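Local atomic coordinates of Dbv8 protein (Nonomuraea, PDB entry 4MFZ), a protein that probably transfers long acyl chains from acyl-CoA, here bound as decanoyl-CoA, to an amino group of glycopeptide antibiotics, as a GNAT-family N-acyltransferase. Residues A[197-202]-A[215-220]; A[253-258]-A[331-336]; A[66-71]-A[158-163]. All coordinates share one frame; numbering follows the deposited sequence.

Contacts 1 and 2 belong to one six-stranded mixed sheet in the GNAT-like C-terminal range, and both line the decanoyl-CoA pocket; strands 211-216 and 251-256 are neighbours there, joined by a probable hydrogen bond from L215 N to T253 O. Contact 1 is the more deeply buried and ends in an arginine clamp on a carbonyl, whereas contact 2 is an antiparallel ladder, partly buried, with a Thr-Ser hydroxyl pair on one face and the ligand against the other. Contact 3 lies in the helical N-terminal range, away from contact 2, and pairs a buried leucine cluster with a water-bridged outer edge. Q162 of contact 3 hydrogen-bonds to Q200 of contact 1, tying the two ranges together.

Contact 1. Residues A[197-202]-A[215-220]; sequences GRLQYN and LHIPEV. With MFK (decanoyl-CoA), chain B.
A chi1 of -174° turns the R198 chain away from its own backbone N, and a bend at chi2 (66°) sends it past the P218 ring in the opposite direction until its guanidinium grips the P218 carbonyl end-on. NH1 and NH2 reach P218 O at 2.7 and 2.8 Å. Both bonds lie close to the guanidinium plane but are noticeably bent, as one acceptor shared by two nitrogens requires. G222 O takes a further hydrogen bond from NH2 and V220 O lies over one face, which should limit the group's rotation. This clamp closes the open end of the hairpin formed by strands 199-205 and 211-216 in the GNAT-like sheet, where Q200 and H216 make the hydrogen-bonded pair (Q200 N to H216 O 3.0 Å, H216 N to Q200 O 2.9 Å). On one face Y201 and L215 lie side by side, CE2 of Y201 3.5 Å from CD1 of L215. On the other, the Q200 amide crosses P218, its ends held by Q162 and, weakly, W184. Just past the strand, I217 N donates to the thioester oxygen OAL of decanoyl-CoA at 2.8 Å, and I217 O accepts from the pantetheine NAF at 2.8 Å.

Contact 2. Residues A[253-258]-A[331-336]; sequences TGTSWL and QRSGRI. With MFK (decanoyl-CoA), chain B.
Four backbone bonds join G254 and S256 to G334 and R332 in an antiparallel ladder between strands 251-256 and 330-337 of the GNAT-like mixed sheet, the short strand axes 4.5 Å apart. G334 N meets G254 O almost head-on at 2.8 Å, while R332 N approaches S256 O from above the carbonyl plane. Between these hydrogen-bonded pairs, T255 and S333 form a non-hydrogen-bonded one with their CA atoms only 4.0 Å apart.

On the face carrying T255 and S333 two hydroxyls pair across the strands. Both oxygens stand anti to their own carbonyl carbons (chi1 -69° for T255, -63° for S333), which brings T255 OG1 within 2.6 Å of S333 OG in a hydrogen bond; Q288 on the neighbouring strand 281-289 is a further partner of S333 OG. Apolar contact on this face is slight: T253 CG2 touches R335 CG (3.9 Å) where the two side chains cross at a slant.

A water bridges W257 N and Q331 OE1 where the strand gives way to a 3-10 turn. S256 OG accepts from L258 N in an ST turn.

Ligand contacts gather on the opposite face. G254 lies against the start of the acyl chain, and S256 OG is 3.5 Å from the thioester sulfur SAI. At the turn, the W257 indole presents its edge to the pantetheine, NE1 donating to OAM of decanoyl-CoA at 3.3 Å.

Contact 3. Residues A[66-71]-A[158-163]; sequences HRLEVP and ETLTQL
The backbones come closest where L68 and T161 face each other, their CA atoms 4.5 Å apart, with L68 just past the end of helix 58-67. From there L68 sends its two methyls to different partners: CD2 rests 3.6 Å from L160 CB, and CD1 meets L163 CD2 at 3.9 Å. L163 points toward the other segment with CG anti to its backbone N (chi1 -180°), which carries CD2 against both L68 and V70; V70 CG2 touches it at 4.0 Å. These branches cross at an angle, and F135, L136 and L139 of helix 130-148 pack against the leucines.

The turn at 66-71 is a Schellman motif closing helix 58-67: E69 takes positive phi (63°), and its N bonds back to H66 O. P71 occupies the N-cap position of helix 72-81, and the contact sets this helix-to-helix corner of the N-acyltransferase N-terminal domain against the junction of helices 153-160 and 162-174.

Toward the surface E69 takes over: its extended side chain lays the carboxylate across T161, OE2 coming 3.4 Å from the methyl CG2. The other oxygen, E69 OE1, accepts a hydrogen bond from a water at 2.8 Å, and that water also donates to T161 O at 2.8 Å, bridging the two segments. R67, on the last turn of helix 58-67, makes a cation-pi contact with W157.

Contact 1. Residues A[197-202]-A[215-220]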
loop_
_atom_site.group_PDB
_atom_site.type_symbol
_atom_site.label_atom_id
_atom_site.label_comp_id
_atom_site.label_asym_id
_atom_site.label_seq_id
_atom_site.Cartn_x
_atom_site.Cartn_y
_atom_site.Cartn_z
ATOM N N GLY A 197 10.201 5.066 -11.087
ATOM C CA GLY A 197 10.672 3.879 -11.805
ATOM C C GLY A 197 10.211 2.641 -11.068
ATOM O O GLY A 197 9.010 2.497 -10.806
ATOM N N ARG A 198 11.153 1.792 -10.651
ATOM C CA ARG A 198 10.811 0.512 -10.018
ATOM C C ARG A 198 10.461 0.592 -8.527
ATOM O O ARG A 198 9.912 -0.364 -7.989
ATOM C CB ARG A 198 11.948 -0.495 -10.203
ATOM C CG ARG A 198 11.694 -1.944 -9.728
ATOM C CD ARG A 198 10.598 -2.685 -10.522
ATOM N NE ARG A 198 10.278 -4.039 -10.011
ATOM C CZ ARG A 198 9.654 -4.275 -8.850
ATOM N NH1 ARG A 198 9.260 -3.258 -8.078
ATOM N NH2 ARG A 198 9.375 -5.524 -8.466
ATOM N N LEU A 199 10.831 1.684 -7.858
ATOM C CA LEU A 199 10.755 1.715 -6.399
ATOM C C LEU A 199 9.784 2.772 -5.915
ATOM O O LEU A 199 9.547 3.762 -6.622
ATOM C CB LEU A 199 12.158 1.978 -5.789
ATOM C CG LEU A 199 13.340 1.093 -6.206
ATOM C CD1 LEU A 199 14.589 1.430 -5.381
ATOM C CD2 LEU A 199 13.071 -0.389 -6.051
ATOM N N GLN A 200 9.254 2.567 -4.707
ATOM C CA GLN A 200 8.347 3.535 -4.053
ATOM C C GLN A 200 9.001 4.166 -2.802
ATOM O O GLN A 200 9.768 3.524 -2.093
ATOM C CB GLN A 200 7.031 2.871 -3.618
ATOM C CG GLN A 200 6.027 2.507 -4.721
ATOM C CD GLN A 200 4.887 1.637 -4.191
ATOM O OE1 GLN A 200 5.051 0.921 -3.202
ATOM N NE2 GLN A 200 3.741 1.672 -4.859
ATOM N N TYR A 201 8.699 5.426 -2.541
ATOM C CA TYR A 201 9.309 6.117 -1.418
ATOM C C TYR A 201 8.192 6.822 -0.682
ATOM O O TYR A 201 7.382 7.497 -1.320
ATOM C CB TYR A 201 10.300 7.170 -1.916
ATOM C CG TYR A 201 11.388 6.604 -2.784
ATOM C CD1 TYR A 201 11.219 6.506 -4.174
ATOM C CD2 TYR A 201 12.586 6.147 -2.216
ATOM C CE1 TYR A 201 12.219 5.951 -4.973
ATOM C CE2 TYR A 201 13.594 5.607 -3.011
ATOM C CZ TYR A 201 13.408 5.516 -4.382
ATOM O OH TYR A 201 14.417 4.969 -5.148
ATOM N N ASN A 202 8.145 6.680 0.640
ATOM C CA ASN A 202 7.213 7.492 1.406
ATOM C C ASN A 202 7.915 8.490 2.326
ATOM O O ASN A 202 8.949 8.204 2.897
ATOM C CB ASN A 202 6.186 6.655 2.157
ATOM C CG ASN A 202 6.786 5.867 3.278
ATOM O OD1 ASN A 202 7.545 4.917 3.045
ATOM N ND2 ASN A 202 6.414 6.218 4.514
ATOM N N LEU A 215 11.431 3.172 2.069
ATOM C CA LEU A 215 11.629 2.613 0.733
ATOM C C LEU A 215 10.853 1.319 0.658
ATOM O O LEU A 215 10.925 0.537 1.587
ATOM C CB LEU A 215 13.132 2.396 0.425
ATOM C CG LEU A 215 13.512 2.049 -1.027
ATOM C CD1 LEU A 215 14.810 2.698 -1.469
ATOM C CD2 LEU A 215 13.573 0.542 -1.222
ATOM N N HIS A 216 10.070 1.125 -0.418
ATOM C CA HIS A 216 9.259 -0.087 -0.619
ATOM C C HIS A 216 9.406 -0.621 -2.032
ATOM O O HIS A 216 9.436 0.160 -3.009
ATOM C CB HIS A 216 7.790 0.168 -0.296
ATOM C CG HIS A 216 7.548 0.545 1.153
ATOM N ND1 HIS A 216 6.937 -0.283 2.032
ATOM C CD2 HIS A 216 7.910 1.693 1.884
ATOM C CE1 HIS A 216 6.876 0.313 3.254
ATOM N NE2 HIS A 216 7.483 1.520 3.162
ATOM N N ILE A 217 9.522 -1.943 -2.155
ATOM C CA ILE A 217 9.623 -2.601 -3.472
ATOM C C ILE A 217 8.273 -3.210 -3.847
ATOM O O ILE A 217 7.857 -4.212 -3.251
ATOM C CB ILE A 217 10.736 -3.667 -3.536
ATOM C CG1 ILE A 217 12.098 -3.019 -3.236
ATOM C CG2 ILE A 217 10.748 -4.344 -4.907
ATOM C CD1 ILE A 217 13.217 -4.003 -2.974
ATOM N N PRO A 218 7.564 -2.586 -4.804
ATOM C CA PRO A 218 6.262 -3.176 -5.097
ATOM C C PRO A 218 6.454 -4.420 -5.926
ATOM O O PRO A 218 7.559 -4.673 -6.454
ATOM C CB PRO A 218 5.509 -2.087 -5.881
ATOM C CG PRO A 218 6.555 -1.128 -6.351
ATOM C CD PRO A 218 7.851 -1.387 -5.606
ATOM N N GLU A 219 5.392 -5.217 -5.971
ATOM C CA GLU A 219 5.395 -6.474 -6.694
ATOM C C GLU A 219 5.395 -6.300 -8.198
ATOM O O GLU A 219 6.089 -7.038 -8.886
ATOM C CB GLU A 219 4.183 -7.289 -6.314
ATOM C CG GLU A 219 4.099 -8.558 -7.116
ATOM C CD GLU A 219 3.863 -9.720 -6.213
ATOM O OE1 GLU A 219 2.982 -9.583 -5.328
ATOM O OE2 GLU A 219 4.570 -10.735 -6.379
ATOM N N VAL A 220 4.597 -5.344 -8.686
ATOM C CA VAL A 220 4.455 -5.070 -10.124
ATOM C C VAL A 220 5.744 -4.377 -10.613
ATOM O O VAL A 220 6.181 -3.378 -10.026
ATOM C CB VAL A 220 3.206 -4.175 -10.427
ATOM C CG1 VAL A 220 3.190 -3.693 -11.880
ATOM C CG2 VAL A 220 1.911 -4.942 -10.168
HETATM C CCG MFK B . 17.688 -5.754 -2.568
HETATM C CCF MFK B . 18.190 -4.464 -1.923
HETATM C CCE MFK B . 17.024 -3.730 -1.296
HETATM C CCD MFK B . 16.750 -4.342 0.055
HETATM C CCC MFK B . 16.013 -3.317 0.894
HETATM C CCB MFK B . 14.629 -3.819 1.224
HETATM C CCA MFK B . 14.078 -2.943 2.334
HETATM C CBZ MFK B . 12.888 -2.175 1.780
HETATM C CAK MFK B . 11.617 -2.664 2.447
HETATM C CAJ MFK B . 10.688 -3.291 1.398
HETATM O OAL MFK B . 10.629 -2.870 0.239
HETATM S SAI MFK B . 9.726 -4.615 2.023
HETATM C CAH MFK B . 8.818 -5.192 0.527
HETATM C CAG MFK B . 9.718 -5.957 -0.448
HETATM N NAF MFK B . 8.893 -6.273 -1.626
HETATM C CAE MFK B . 8.656 -7.530 -2.041
HETATM O OAM MFK B . 9.138 -8.532 -1.516
HETATM C CAD MFK B . 7.751 -7.642 -3.286
HETATM C CAC MFK B . 7.750 -9.092 -3.808
HETATM N NAB MFK B . 9.123 -9.540 -4.116
HETATM C CAA MFK B . 9.553 -9.481 -5.385
HETATM O OAO MFK B . 8.847 -9.059 -6.314
HETATM C CAN MFK B . 10.970 -10.007 -5.658
HETATM O OAU MFK B . 11.471 -10.750 -4.523
HETATM C CAP MFK B . 11.964 -8.900 -6.073
HETATM C CAR MFK B . 12.027 -7.836 -4.986
HETATM C CAS MFK B . 11.578 -8.218 -7.382
HETATM C CAQ MFK B . 13.348 -9.519 -6.241
HETATM O OAT MFK B . 13.256 -10.512 -7.239
HETATM P PAV MFK B . 14.492 -10.890 -8.203
HETATM O OAX MFK B . 15.060 -9.689 -8.835
HETATM O OAW MFK B . 14.057 -12.023 -9.072
HETATM O OAY MFK B . 15.483 -11.414 -7.047
HETATM P PAZ MFK B . 16.769 -12.359 -7.215
HETATM O OBA MFK B . 17.575 -12.198 -5.868
HETATM O OBB MFK B . 17.611 -12.034 -8.385
HETATM O "O5'" MFK B . 16.212 -13.865 -7.090
HETATM C "C5'" MFK B . 17.037 -15.007 -7.127
HETATM C "C4'" MFK B . 16.122 -16.235 -7.076
HETATM O "O4'" MFK B . 14.966 -16.114 -6.159
HETATM C "C3'" MFK B . 15.490 -16.498 -8.422
HETATM O "O3'" MFK B . 15.288 -17.908 -8.526
HETATM P PBV MFK B . 15.698 -18.651 -9.908
HETATM O OBW MFK B . 14.552 -18.176 -10.894
HETATM O OBY MFK B . 15.538 -20.231 -9.560
HETATM O OBX MFK B . 16.978 -18.262 -10.494
HETATM C "C2'" MFK B . 14.159 -15.754 -8.280
HETATM O "O2'" MFK B . 13.172 -16.169 -9.205
HETATM C "C1'" MFK B . 13.733 -16.143 -6.896
HETATM N N9 MFK B . 12.782 -15.152 -6.328
HETATM C C8 MFK B . 13.084 -13.932 -5.867
HETATM N N7 MFK B . 11.949 -13.367 -5.433
HETATM C C5 MFK B . 10.957 -14.260 -5.573
HETATM C C4 MFK B . 11.484 -15.356 -6.130
HETATM N N3 MFK B . 10.724 -16.438 -6.353
HETATM C C2 MFK B . 9.254 -16.491 -6.139
HETATM N N1 MFK B . 8.795 -15.225 -5.534
HETATM C C6 MFK B . 9.640 -14.214 -5.284
HETATM N N6 MFK B . 9.169 -13.100 -4.728
HETATM O O HOH W 1 8.496 -8.468 -8.845
#

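Contact 2. Residues A[253-258]-A[331-336]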
loop_
_atom_site.group_PDB
_atom_site.type_symbol
_atom_site.label_atom_id
_atom_site.label_comp_id
_atom_site.label_asym_id
_atom_site.label_seq_id
_atom_site.Cartn_x
_atom_site.Cartn_y
_atom_site.Cartn_z
ATOM N N THR A 253 14.954 3.993 4.887
ATOM C CA THR A 253 14.804 2.862 5.791
ATOM C C THR A 253 13.845 1.817 5.221
ATOM O O THR A 253 12.974 2.117 4.371
ATOM C CB THR A 253 14.264 3.287 7.184
ATOM O OG1 THR A 253 12.990 3.890 7.031
ATOM C CG2 THR A 253 15.173 4.280 7.879
ATOM N N GLY A 254 14.002 0.586 5.698
ATOM C CA GLY A 254 13.112 -0.490 5.325
ATOM C C GLY A 254 13.358 -1.659 6.232
ATOM O O GLY A 254 14.474 -1.854 6.737
ATOM N N THR A 255 12.314 -2.446 6.428
ATOM C CA THR A 255 12.410 -3.669 7.199
ATOM C C THR A 255 11.844 -4.791 6.342
ATOM O O THR A 255 10.771 -4.641 5.786
ATOM C CB THR A 255 11.601 -3.569 8.491
ATOM O OG1 THR A 255 12.234 -2.628 9.354
ATOM C CG2 THR A 255 11.525 -4.942 9.212
ATOM N N SER A 256 12.551 -5.908 6.219
ATOM C CA SER A 256 12.105 -6.920 5.253
ATOM C C SER A 256 12.736 -8.282 5.427
ATOM O O SER A 256 13.848 -8.411 5.942
ATOM C CB SER A 256 12.413 -6.424 3.812
ATOM O OG SER A 256 11.822 -7.289 2.841
ATOM N N TRP A 257 12.040 -9.294 4.921
ATOM C CA TRP A 257 12.619 -10.633 4.768
ATOM C C TRP A 257 13.819 -10.627 3.868
ATOM O O TRP A 257 14.710 -11.446 4.028
ATOM C CB TRP A 257 11.561 -11.588 4.241
ATOM C CG TRP A 257 11.160 -11.279 2.834
ATOM C CD1 TRP A 257 10.178 -10.396 2.410
ATOM C CD2 TRP A 257 11.767 -11.810 1.598
ATOM N NE1 TRP A 257 10.139 -10.345 1.044
ATOM C CE2 TRP A 257 11.043 -11.185 0.493
ATOM C CE3 TRP A 257 12.768 -12.731 1.314
ATOM C CZ2 TRP A 257 11.321 -11.481 -0.838
ATOM C CZ3 TRP A 257 13.057 -13.012 -0.039
ATOM C CH2 TRP A 257 12.350 -12.394 -1.083
ATOM N N LEU A 258 13.860 -9.677 2.931
ATOM C CA LEU A 258 14.949 -9.527 1.932
ATOM C C LEU A 258 16.301 -9.230 2.548
ATOM O O LEU A 258 17.321 -9.346 1.876
ATOM C CB LEU A 258 14.641 -8.350 0.994
ATOM C CG LEU A 258 13.495 -8.425 -0.014
ATOM C CD1 LEU A 258 13.184 -7.020 -0.474
ATOM C CD2 LEU A 258 13.899 -9.283 -1.207
ATOM N N GLN A 331 12.959 -11.116 9.582
ATOM C CA GLN A 331 12.989 -9.808 8.958
ATOM C C GLN A 331 14.108 -9.008 9.590
ATOM O O GLN A 331 14.355 -9.139 10.797
ATOM C CB GLN A 331 11.702 -9.076 9.258
ATOM C CG GLN A 331 10.483 -9.634 8.558
ATOM C CD GLN A 331 9.321 -8.693 8.707
ATOM O OE1 GLN A 331 8.915 -8.016 7.764
ATOM N NE2 GLN A 331 8.807 -8.607 9.914
ATOM N N ARG A 332 14.779 -8.171 8.806
ATOM C CA ARG A 332 15.740 -7.221 9.386
ATOM C C ARG A 332 15.406 -5.808 8.950
ATOM O O ARG A 332 14.840 -5.603 7.868
ATOM C CB ARG A 332 17.206 -7.558 9.037
ATOM C CG ARG A 332 17.585 -9.031 9.144
ATOM C CD ARG A 332 17.870 -9.487 10.568
ATOM N NE ARG A 332 19.276 -9.277 10.871
ATOM C CZ ARG A 332 19.730 -8.225 11.526
ATOM N NH1 ARG A 332 18.882 -7.331 11.953
ATOM N NH2 ARG A 332 21.017 -8.070 11.756
ATOM N N SER A 333 15.767 -4.852 9.805
ATOM C CA SER A 333 15.649 -3.434 9.520
ATOM C C SER A 333 16.975 -2.916 9.028
ATOM O O SER A 333 18.031 -3.319 9.507
ATOM C CB SER A 333 15.235 -2.668 10.784
ATOM O OG SER A 333 13.966 -3.119 11.190
ATOM N N GLY A 334 16.931 -2.035 8.046
ATOM C CA GLY A 334 18.168 -1.535 7.468
ATOM C C GLY A 334 18.031 -0.070 7.101
ATOM O O GLY A 334 16.921 0.443 7.102
ATOM N N ARG A 335 19.153 0.583 6.791
ATOM C CA ARG A 335 19.149 1.949 6.240
ATOM C C ARG A 335 20.160 2.107 5.100
ATOM O O ARG A 335 21.179 1.435 5.083
ATOM C CB ARG A 335 19.557 2.995 7.284
ATOM C CG ARG A 335 18.784 3.061 8.583
ATOM C CD ARG A 335 19.539 3.976 9.552
ATOM N NE ARG A 335 20.991 3.764 9.428
ATOM C CZ ARG A 335 21.907 4.710 9.227
ATOM N NH1 ARG A 335 21.561 5.991 9.164
ATOM N NH2 ARG A 335 23.184 4.367 9.112
ATOM N N ILE A 336 19.879 3.046 4.203
ATOM C CA ILE A 336 20.878 3.709 3.349
ATOM C C ILE A 336 21.150 5.172 3.836
ATOM O O ILE A 336 20.247 5.760 4.384
ATOM C CB ILE A 336 20.313 3.828 1.908
ATOM C CG1 ILE A 336 19.877 2.483 1.335
ATOM C CG2 ILE A 336 21.339 4.445 0.985
ATOM C CD1 ILE A 336 18.971 2.634 0.121
HETATM C CCG MFK B . 17.688 -5.754 -2.568
HETATM C CCF MFK B . 18.190 -4.464 -1.923
HETATM C CCE MFK B . 17.024 -3.730 -1.296
HETATM C CCD MFK B . 16.750 -4.342 0.055
HETATM C CCC MFK B . 16.013 -3.317 0.894
HETATM C CCB MFK B . 14.629 -3.819 1.224
HETATM C CCA MFK B . 14.078 -2.943 2.334
HETATM C CBZ MFK B . 12.888 -2.175 1.780
HETATM C CAK MFK B . 11.617 -2.664 2.447
HETATM C CAJ MFK B . 10.688 -3.291 1.398
HETATM O OAL MFK B . 10.629 -2.870 0.239
HETATM S SAI MFK B . 9.726 -4.615 2.023
HETATM C CAH MFK B . 8.818 -5.192 0.527
HETATM C CAG MFK B . 9.718 -5.957 -0.448
HETATM N NAF MFK B . 8.893 -6.273 -1.626
HETATM C CAE MFK B . 8.656 -7.530 -2.041
HETATM O OAM MFK B . 9.138 -8.532 -1.516
HETATM C CAD MFK B . 7.751 -7.642 -3.286
HETATM C CAC MFK B . 7.750 -9.092 -3.808
HETATM N NAB MFK B . 9.123 -9.540 -4.116
HETATM C CAA MFK B . 9.553 -9.481 -5.385
HETATM O OAO MFK B . 8.847 -9.059 -6.314
HETATM C CAN MFK B . 10.970 -10.007 -5.658
HETATM O OAU MFK B . 11.471 -10.750 -4.523
HETATM C CAP MFK B . 11.964 -8.900 -6.073
HETATM C CAR MFK B . 12.027 -7.836 -4.986
HETATM C CAS MFK B . 11.578 -8.218 -7.382
HETATM C CAQ MFK B . 13.348 -9.519 -6.241
HETATM O OAT MFK B . 13.256 -10.512 -7.239
HETATM P PAV MFK B . 14.492 -10.890 -8.203
HETATM O OAX MFK B . 15.060 -9.689 -8.835
HETATM O OAW MFK B . 14.057 -12.023 -9.072
HETATM O OAY MFK B . 15.483 -11.414 -7.047
HETATM P PAZ MFK B . 16.769 -12.359 -7.215
HETATM O OBA MFK B . 17.575 -12.198 -5.868
HETATM O OBB MFK B . 17.611 -12.034 -8.385
HETATM O "O5'" MFK B . 16.212 -13.865 -7.090
HETATM C "C5'" MFK B . 17.037 -15.007 -7.127
HETATM C "C4'" MFK B . 16.122 -16.235 -7.076
HETATM O "O4'" MFK B . 14.966 -16.114 -6.159
HETATM C "C3'" MFK B . 15.490 -16.498 -8.422
HETATM O "O3'" MFK B . 15.288 -17.908 -8.526
HETATM P PBV MFK B . 15.698 -18.651 -9.908
HETATM O OBW MFK B . 14.552 -18.176 -10.894
HETATM O OBY MFK B . 15.538 -20.231 -9.560
HETATM O OBX MFK B . 16.978 -18.262 -10.494
HETATM C "C2'" MFK B . 14.159 -15.754 -8.280
HETATM O "O2'" MFK B . 13.172 -16.169 -9.205
HETATM C "C1'" MFK B . 13.733 -16.143 -6.896
HETATM N N9 MFK B . 12.782 -15.152 -6.328
HETATM C C8 MFK B . 13.084 -13.932 -5.867
HETATM N N7 MFK B . 11.949 -13.367 -5.433
HETATM C C5 MFK B . 10.957 -14.260 -5.573
HETATM C C4 MFK B . 11.484 -15.356 -6.130
HETATM N N3 MFK B . 10.724 -16.438 -6.353
HETATM C C2 MFK B . 9.254 -16.491 -6.139
HETATM N N1 MFK B . 8.795 -15.225 -5.534
HETATM C C6 MFK B . 9.640 -14.214 -5.284
HETATM N N6 MFK B . 9.169 -13.100 -4.728
HETATM O O HOH W 2 8.996 -8.536 5.126
#

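Contact 3. Residues A[66-71]-A[158-163]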
loop_
_atom_site.group_PDB
_atom_site.type_symbol
_atom_site.label_atom_id
_atom_site.label_comp_id
_atom_site.label_asym_id
_atom_site.label_seq_id
_atom_site.Cartn_x
_atom_site.Cartn_y
_atom_site.Cartn_z
ATOM N N HIS A 66 -8.991 0.793 -15.433
ATOM C CA HIS A 66 -7.999 0.181 -16.316
ATOM C C HIS A 66 -6.705 0.937 -16.268
ATOM O O HIS A 66 -5.629 0.338 -16.211
ATOM C CB HIS A 66 -8.481 0.132 -17.760
ATOM C CG HIS A 66 -7.494 -0.512 -18.683
ATOM N ND1 HIS A 66 -7.142 -1.803 -18.567
ATOM C CD2 HIS A 66 -6.761 0.005 -19.755
ATOM C CE1 HIS A 66 -6.240 -2.114 -19.523
ATOM N NE2 HIS A 66 -5.997 -1.007 -20.246
ATOM N N ARG A 67 -6.800 2.262 -16.327
ATOM C CA ARG A 67 -5.639 3.122 -16.216
ATOM C C ARG A 67 -4.933 2.881 -14.876
ATOM O O ARG A 67 -3.725 2.990 -14.797
ATOM C CB ARG A 67 -6.043 4.591 -16.293
ATOM C CG ARG A 67 -6.370 5.132 -17.670
ATOM C CD ARG A 67 -6.448 6.643 -17.584
ATOM N NE ARG A 67 -5.099 7.209 -17.500
ATOM C CZ ARG A 67 -4.816 8.509 -17.488
ATOM N NH1 ARG A 67 -5.788 9.417 -17.534
ATOM N NH2 ARG A 67 -3.553 8.909 -17.427
ATOM N N LEU A 68 -5.694 2.543 -13.834
ATOM C CA LEU A 68 -5.146 2.278 -12.496
ATOM C C LEU A 68 -4.648 0.832 -12.382
ATOM O O LEU A 68 -4.200 0.380 -11.320
ATOM C CB LEU A 68 -6.193 2.619 -11.434
ATOM C CG LEU A 68 -6.512 4.119 -11.326
ATOM C CD1 LEU A 68 -7.779 4.348 -10.531
ATOM C CD2 LEU A 68 -5.388 4.933 -10.710
ATOM N N GLU A 69 -4.729 0.110 -13.502
ATOM C CA GLU A 69 -4.249 -1.283 -13.619
ATOM C C GLU A 69 -4.980 -2.298 -12.716
ATOM O O GLU A 69 -4.396 -3.264 -12.221
ATOM C CB GLU A 69 -2.726 -1.362 -13.455
ATOM C CG GLU A 69 -1.954 -0.617 -14.548
ATOM C CD GLU A 69 -0.445 -0.637 -14.322
ATOM O OE1 GLU A 69 0.050 -1.424 -13.484
ATOM O OE2 GLU A 69 0.270 0.142 -14.991
ATOM N N VAL A 70 -6.267 -2.056 -12.499
ATOM C CA VAL A 70 -7.112 -3.005 -11.775
ATOM C C VAL A 70 -7.423 -4.176 -12.738
ATOM O O VAL A 70 -7.759 -3.938 -13.903
ATOM C CB VAL A 70 -8.424 -2.318 -11.308
ATOM C CG1 VAL A 70 -9.312 -3.314 -10.552
ATOM C CG2 VAL A 70 -8.106 -1.081 -10.461
ATOM N N PRO A 71 -7.304 -5.433 -12.268
ATOM C CA PRO A 71 -7.589 -6.542 -13.195
ATOM C C PRO A 71 -9.081 -6.665 -13.531
ATOM O O PRO A 71 -9.930 -6.248 -12.726
ATOM C CB PRO A 71 -7.084 -7.766 -12.452
ATOM C CG PRO A 71 -7.115 -7.390 -11.025
ATOM C CD PRO A 71 -6.861 -5.911 -10.945
ATOM N N GLU A 158 1.979 6.624 -12.660
ATOM C CA GLU A 158 2.725 5.450 -12.210
ATOM C C GLU A 158 2.551 5.206 -10.700
ATOM O O GLU A 158 2.522 4.065 -10.234
ATOM C CB GLU A 158 4.210 5.614 -12.561
ATOM C CG GLU A 158 5.099 4.463 -12.110
ATOM C CD GLU A 158 6.150 4.086 -13.146
ATOM O OE1 GLU A 158 5.836 4.173 -14.359
ATOM O OE2 GLU A 158 7.290 3.723 -12.754
ATOM N N THR A 159 2.478 6.281 -9.929
ATOM C CA THR A 159 2.224 6.151 -8.494
ATOM C C THR A 159 0.826 5.578 -8.225
ATOM O O THR A 159 0.667 4.663 -7.422
ATOM C CB THR A 159 2.370 7.516 -7.837
ATOM O OG1 THR A 159 3.726 7.941 -7.996
ATOM C CG2 THR A 159 2.015 7.479 -6.351
ATOM N N LEU A 160 -0.169 6.099 -8.938
ATOM C CA LEU A 160 -1.554 5.744 -8.717
ATOM C C LEU A 160 -1.851 4.272 -9.015
ATOM O O LEU A 160 -2.790 3.714 -8.417
ATOM C CB LEU A 160 -2.482 6.666 -9.531
ATOM C CG LEU A 160 -2.604 8.112 -9.034
ATOM C CD1 LEU A 160 -3.531 8.852 -9.964
ATOM C CD2 LEU A 160 -3.105 8.239 -7.575
ATOM N N THR A 161 -1.055 3.639 -9.907
ATOM C CA THR A 161 -1.234 2.204 -10.230
ATOM C C THR A 161 -1.095 1.256 -9.037
ATOM O O THR A 161 -1.424 0.071 -9.159
ATOM C CB THR A 161 -0.298 1.658 -11.344
ATOM O OG1 THR A 161 1.054 1.612 -10.859
ATOM C CG2 THR A 161 -0.372 2.494 -12.596
ATOM N N GLN A 162 -0.611 1.744 -7.892
ATOM C CA GLN A 162 -0.664 0.911 -6.679
ATOM C C GLN A 162 -2.094 0.394 -6.424
ATOM O O GLN A 162 -2.270 -0.690 -5.869
ATOM C CB GLN A 162 -0.105 1.636 -5.432
ATOM C CG GLN A 162 -0.298 0.877 -4.113
ATOM C CD GLN A 162 0.615 -0.340 -3.995
ATOM O OE1 GLN A 162 1.789 -0.269 -4.297
ATOM N NE2 GLN A 162 0.069 -1.465 -3.562
ATOM N N LEU A 163 -3.116 1.130 -6.831
ATOM C CA LEU A 163 -4.492 0.644 -6.594
ATOM C C LEU A 163 -4.753 -0.739 -7.296
ATOM O O LEU A 163 -5.319 -1.657 -6.691
ATOM C CB LEU A 163 -5.535 1.665 -7.028
ATOM C CG LEU A 163 -6.945 1.112 -6.755
ATOM C CD1 LEU A 163 -7.312 1.280 -5.276
ATOM C CD2 LEU A 163 -7.954 1.745 -7.667
HETATM O O HOH W 3 -0.360 -1.906 -10.781
#